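Local coordinates for protein putative xanthine dehydrogenase YAGS fad-binding subunit (Escherichia coli, PDB 5G5G) that probably oxidises aldehydes to carboxylic acids in the periplasm, binding the molybdenum ion and pterin cytosine dinucleotide cofactor in a three-chain assembly, at residues V320-L325 against P352-G357; S303-S308 against N331-L336. One frame throughout, in Å; residues are numbered along the deposited sequence.

Contact 1. Residues V320-L325 against P352-G357; sequences VQQSEL and PGEAPG
Q322 and E354 bring the two backbones together, their CA atoms 6.3 Å apart, where a loop coiled through helical backbone angles at 321-324 lies against the first turn of helix 354-372. G353 is the N-cap of that helix, and just ahead of it P352 touches the molybdenum ion, so the loop packs on a helix start that lies beside the molybdenum pocket. Two glutamines carry the contact, in different ways.

Q321 reaches out almost fully extended, CG anti to the backbone N (chi1 167°), and its NE2 donates a nearly straight bond of 3.0 Å to OE2 of E354. The acceptor lies close to the Q321 amide plane and is met on its syn side, although the amide and carboxylate planes are turned 45° from each other. The other oxygen, E354 OE1, forms a salt bridge with R440, which also bonds P352 O. The carboxylate is thus held from both ends and ties the loop and the helix start to strand 429-441.

Q322 is bent at chi2 (-76°), which folds its amide over the helix. Its OE1 rests 3.5 Å from G357 CA and 3.6 Å from E354 CA, coming close to the helix backbone at G357, where no side chain intervenes; L358 and L361 of the same helix also touch Q322. Its amide nitrogen turns back to its own loop: NE2 bonds A319 O and also S323 OG, the latter at 3.0 Å and nearly in the amide plane.

Contact 2. Residues S303-S308 against N331-L336; sequences SHESWS and NRHTGL
Two neighbouring parallel strands of a five-stranded mixed sheet meet here, S303 pairing with H333, H304 with T334, E305 with G335 and S306 with L336; the axes are 4.7 Å apart and only 3° from parallel. H304 spans two residues of the partner strand, its N bonding H333 O at 2.9 Å and its O accepting from G335 N at 3.1 Å. S306 N then donates to G335 O, and the same three carbonyl oxygens also receive CA-H...O contacts, from S303, T334 and E305 in turn.

On the face that carries S303, E305 and H333, a His-carboxylate hydrogen bond bridges the strands. H333 NE2 gives a short 2.6 Å bond to E305 OE2, which it meets on the anti side, somewhat out of the carboxylate plane; carboxylate and ring stand 59° apart. With CG anti to the backbone N (chi1 160°), the imidazole leans over the neighbouring strand, where S303 OG sits at the ring edge, 3.3 Å from CD2. At the far nitrogen, ND1 bonds N161 OD1, so the ring's rotation is fixed from both sides.

The other face is built differently. S306 CB packs on L336 CD2 at 4.1 Å, H304 CB lies near T334 CG2, and T334 OG1 hydrogen-bonds OE2 of E324 in the loop 320-325. Side chains that alternate between the two faces, and residues such as H304 and G335 that each bond two residues of the other strand, are the marks of a parallel beta-sheet.

Following the chain from the N terminus, strand 303-308 comes first, then loop 320-325, strand 331-336 and the helix start 352-357. The two contacts therefore cross: contact 2 closes the connection between its parallel strands, which contains the loop of contact 1, while contact 1 closes a second span that contains strand 331-336. S323 joins them, its OG lying 2.7 Å from H304 ND1 and its O 2.8 Å from R332 NH2, both probable hydrogen bonds, one to each strand. V320 CG1 packs on H304 O beside them. The loop is sandwiched between the sheet and helix 354-372, whose N-terminal end lies beside the molybdenum pocket.

Contact 1. Residues V320-L325 against P352-G357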
loop_
_atom_site.group_PDB
_atom_site.type_symbol
_atom_site.label_atom_id
_atom_site.label_comp_id
_atom_site.label_asym_id
_atom_site.label_seq_id
_atom_site.Cartn_x
_atom_site.Cartn_y
_atom_site.Cartn_z
ATOM N N VAL C 320 -2.498 8.347 23.886
ATOM C CA VAL C 320 -3.188 9.268 24.810
ATOM C C VAL C 320 -2.524 10.619 24.827
ATOM O O VAL C 320 -3.061 11.544 25.402
ATOM C CB VAL C 320 -3.300 8.695 26.223
ATOM C CG1 VAL C 320 -3.976 7.337 26.174
ATOM C CG2 VAL C 320 -1.942 8.572 26.884
ATOM N N GLN C 321 -1.349 10.750 24.212
ATOM C CA GLN C 321 -0.615 12.019 24.329
ATOM C C GLN C 321 -1.385 13.213 23.827
ATOM O O GLN C 321 -1.371 14.256 24.498
ATOM C CB GLN C 321 0.772 12.007 23.648
ATOM C CG GLN C 321 1.369 13.438 23.510
ATOM C CD GLN C 321 2.741 13.481 22.834
ATOM O OE1 GLN C 321 3.772 13.685 23.494
ATOM N NE2 GLN C 321 2.752 13.296 21.511
ATOM N N GLN C 322 -2.056 13.121 22.675
ATOM C CA GLN C 322 -2.756 14.278 22.149
ATOM C C GLN C 322 -3.834 14.751 23.081
ATOM O O GLN C 322 -4.150 15.952 23.110
ATOM C CB GLN C 322 -3.414 14.062 20.784
ATOM C CG GLN C 322 -4.691 13.254 20.766
ATOM C CD GLN C 322 -4.425 11.773 20.937
ATOM O OE1 GLN C 322 -3.725 11.184 20.108
ATOM N NE2 GLN C 322 -5.016 11.159 21.956
ATOM N N SER C 323 -4.372 13.836 23.858
ATOM C CA SER C 323 -5.446 14.198 24.772
ATOM C C SER C 323 -4.962 15.062 25.934
ATOM O O SER C 323 -5.800 15.617 26.692
ATOM C CB SER C 323 -6.151 12.938 25.283
ATOM O OG SER C 323 -6.700 12.245 24.189
ATOM N N GLU C 324 -3.644 15.127 26.125
ATOM C CA GLU C 324 -3.052 15.960 27.141
ATOM C C GLU C 324 -2.975 17.405 26.707
ATOM O O GLU C 324 -2.771 18.277 27.563
ATOM C CB GLU C 324 -1.632 15.494 27.518
ATOM C CG GLU C 324 -1.679 14.048 28.067
ATOM C CD GLU C 324 -0.343 13.334 28.221
ATOM O OE1 GLU C 324 0.726 13.910 27.879
ATOM O OE2 GLU C 324 -0.380 12.148 28.651
ATOM N N LEU C 325 -3.099 17.674 25.422
ATOM C CA LEU C 325 -2.810 19.027 24.866
ATOM C C LEU C 325 -3.903 19.604 23.976
ATOM O O LEU C 325 -3.956 20.830 23.777
ATOM C CB LEU C 325 -1.513 18.967 24.010
ATOM C CG LEU C 325 -0.258 18.799 24.829
ATOM C CD1 LEU C 325 0.946 18.452 23.944
ATOM C CD2 LEU C 325 0.051 20.010 25.672
ATOM N N PRO C 352 2.757 7.813 14.796
ATOM C CA PRO C 352 2.575 6.852 15.868
ATOM C C PRO C 352 1.929 7.538 17.063
ATOM O O PRO C 352 2.309 8.680 17.412
ATOM C CB PRO C 352 4.000 6.412 16.238
ATOM C CG PRO C 352 4.899 7.303 15.484
ATOM C CD PRO C 352 4.165 7.965 14.401
ATOM N N GLY C 353 0.937 6.856 17.599
ATOM C CA GLY C 353 0.191 7.366 18.735
ATOM C C GLY C 353 -0.932 8.293 18.317
ATOM O O GLY C 353 -2.103 8.006 18.607
ATOM N N GLU C 354 -0.625 9.435 17.672
ATOM C CA GLU C 354 -1.699 10.356 17.298
ATOM C C GLU C 354 -2.654 9.776 16.281
ATOM O O GLU C 354 -3.860 10.009 16.348
ATOM C CB GLU C 354 -1.142 11.705 16.785
ATOM C CG GLU C 354 -0.954 12.725 17.891
ATOM C CD GLU C 354 0.293 12.543 18.705
ATOM O OE1 GLU C 354 1.154 11.700 18.395
ATOM O OE2 GLU C 354 0.409 13.289 19.696
ATOM N N ALA C 355 -2.169 8.984 15.330
ATOM C CA ALA C 355 -3.136 8.477 14.335
ATOM C C ALA C 355 -4.269 7.660 15.036
ATOM O O ALA C 355 -5.438 7.995 14.917
ATOM C CB ALA C 355 -2.432 7.692 13.227
ATOM N N PRO C 356 -3.933 6.614 15.818
ATOM C CA PRO C 356 -5.010 5.881 16.502
ATOM C C PRO C 356 -5.643 6.640 17.652
ATOM O O PRO C 356 -6.869 6.499 17.901
ATOM C CB PRO C 356 -4.329 4.573 16.950
ATOM C CG PRO C 356 -2.869 4.956 17.117
ATOM C CD PRO C 356 -2.615 5.956 16.017
ATOM N N GLY C 357 -4.885 7.492 18.333
ATOM C CA GLY C 357 -5.470 8.270 19.427
ATOM C C GLY C 357 -6.572 9.179 18.951
ATOM O O GLY C 357 -7.624 9.268 19.587
#

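Contact 2. Residues S303-S308 against N331-L336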
loop_
_atom_site.group_PDB
_atom_site.type_symbol
_atom_site.label_atom_id
_atom_site.label_comp_id
_atom_site.label_asym_id
_atom_site.label_seq_id
_atom_site.Cartn_x
_atom_site.Cartn_y
_atom_site.Cartn_z
ATOM N N SER C 303 -10.547 11.871 30.498
ATOM C CA SER C 303 -9.786 10.687 30.837
ATOM C C SER C 303 -9.597 9.882 29.547
ATOM O O SER C 303 -10.565 9.637 28.775
ATOM C CB SER C 303 -10.484 9.833 31.877
ATOM O OG SER C 303 -9.839 8.543 32.063
ATOM N N HIS C 304 -8.349 9.489 29.274
ATOM C CA HIS C 304 -8.075 8.670 28.085
ATOM C C HIS C 304 -7.064 7.600 28.504
ATOM O O HIS C 304 -5.954 7.921 28.971
ATOM C CB HIS C 304 -7.531 9.539 26.980
ATOM C CG HIS C 304 -7.442 8.880 25.638
ATOM N ND1 HIS C 304 -7.167 9.605 24.503
ATOM C CD2 HIS C 304 -7.572 7.594 25.248
ATOM C CE1 HIS C 304 -7.152 8.791 23.462
ATOM N NE2 HIS C 304 -7.371 7.560 23.890
ATOM N N GLU C 305 -7.478 6.345 28.417
ATOM C CA GLU C 305 -6.550 5.222 28.663
ATOM C C GLU C 305 -6.467 4.407 27.381
ATOM O O GLU C 305 -7.452 4.273 26.676
ATOM C CB GLU C 305 -6.994 4.379 29.836
ATOM C CG GLU C 305 -6.960 5.133 31.143
ATOM C CD GLU C 305 -7.267 4.294 32.354
ATOM O OE1 GLU C 305 -7.947 3.261 32.238
ATOM O OE2 GLU C 305 -6.796 4.676 33.451
ATOM N N SER C 306 -5.284 3.920 27.067
ATOM C CA SER C 306 -5.077 3.085 25.895
ATOM C C SER C 306 -4.245 1.863 26.200
ATOM O O SER C 306 -3.236 1.941 26.928
ATOM C CB SER C 306 -4.400 3.901 24.801
ATOM O OG SER C 306 -4.364 3.156 23.586
ATOM N N TRP C 307 -4.711 0.739 25.687
ATOM C CA TRP C 307 -4.001 -0.542 25.755
ATOM C C TRP C 307 -3.456 -0.872 24.364
ATOM O O TRP C 307 -4.145 -0.726 23.363
ATOM C CB TRP C 307 -4.971 -1.648 26.165
ATOM C CG TRP C 307 -5.251 -1.738 27.607
ATOM C CD1 TRP C 307 -4.744 -2.633 28.477
ATOM C CD2 TRP C 307 -6.185 -0.927 28.355
ATOM N NE1 TRP C 307 -5.261 -2.392 29.760
ATOM C CE2 TRP C 307 -6.161 -1.370 29.682
ATOM C CE3 TRP C 307 -7.006 0.157 28.018
ATOM C CZ2 TRP C 307 -6.949 -0.746 30.710
ATOM C CZ3 TRP C 307 -7.764 0.781 29.016
ATOM C CH2 TRP C 307 -7.720 0.336 30.328
ATOM N N SER C 308 -2.223 -1.343 24.316
ATOM C CA SER C 308 -1.622 -1.914 23.105
ATOM C C SER C 308 -0.682 -3.005 23.603
ATOM O O SER C 308 -0.405 -3.086 24.817
ATOM C CB SER C 308 -0.842 -0.854 22.276
ATOM O OG SER C 308 0.371 -0.448 22.954
ATOM N N ASN C 331 -9.522 18.991 34.652
ATOM C CA ASN C 331 -9.442 17.737 35.384
ATOM C C ASN C 331 -9.230 16.637 34.401
ATOM O O ASN C 331 -10.065 16.409 33.513
ATOM C CB ASN C 331 -10.727 17.528 36.200
ATOM C CG ASN C 331 -11.014 18.695 37.098
ATOM O OD1 ASN C 331 -10.421 18.818 38.171
ATOM N ND2 ASN C 331 -11.873 19.601 36.656
ATOM N N ARG C 332 -8.054 16.031 34.491
ATOM C CA ARG C 332 -7.549 15.185 33.413
ATOM C C ARG C 332 -6.818 13.961 33.920
ATOM O O ARG C 332 -6.135 13.987 34.950
ATOM C CB ARG C 332 -6.547 15.986 32.531
ATOM C CG ARG C 332 -6.897 17.462 32.356
ATOM C CD ARG C 332 -5.865 18.199 31.505
ATOM N NE ARG C 332 -5.881 17.840 30.092
ATOM C CZ ARG C 332 -6.515 18.474 29.102
ATOM N NH1 ARG C 332 -7.219 19.541 29.344
ATOM N NH2 ARG C 332 -6.386 18.050 27.856
ATOM N N HIS C 333 -6.960 12.881 33.185
ATOM C CA HIS C 333 -6.199 11.673 33.454
ATOM C C HIS C 333 -5.836 11.005 32.125
ATOM O O HIS C 333 -6.696 10.833 31.229
ATOM C CB HIS C 333 -6.971 10.754 34.397
ATOM C CG HIS C 333 -6.527 9.331 34.353
ATOM N ND1 HIS C 333 -5.485 8.862 35.112
ATOM C CD2 HIS C 333 -6.966 8.276 33.625
ATOM C CE1 HIS C 333 -5.290 7.576 34.864
ATOM N NE2 HIS C 333 -6.153 7.198 33.936
ATOM N N THR C 334 -4.560 10.646 31.970
ATOM C CA THR C 334 -4.158 9.880 30.807
ATOM C C THR C 334 -3.252 8.776 31.249
ATOM O O THR C 334 -2.522 8.903 32.223
ATOM C CB THR C 334 -3.448 10.733 29.721
ATOM O OG1 THR C 334 -2.508 11.612 30.329
ATOM C CG2 THR C 334 -4.374 11.598 28.983
ATOM N N GLY C 335 -3.320 7.649 30.553
ATOM C CA GLY C 335 -2.508 6.519 30.899
ATOM C C GLY C 335 -2.370 5.511 29.804
ATOM O O GLY C 335 -3.317 5.263 29.052
ATOM N N LEU C 336 -1.179 4.916 29.719
ATOM C CA LEU C 336 -0.922 3.804 28.808
ATOM C C LEU C 336 -0.863 2.493 29.555
ATOM O O LEU C 336 -0.398 2.426 30.708
ATOM C CB LEU C 336 0.395 3.996 28.012
ATOM C CG LEU C 336 0.465 5.191 27.077
ATOM C CD1 LEU C 336 1.867 5.282 26.464
ATOM C CD2 LEU C 336 -0.633 5.108 26.020
#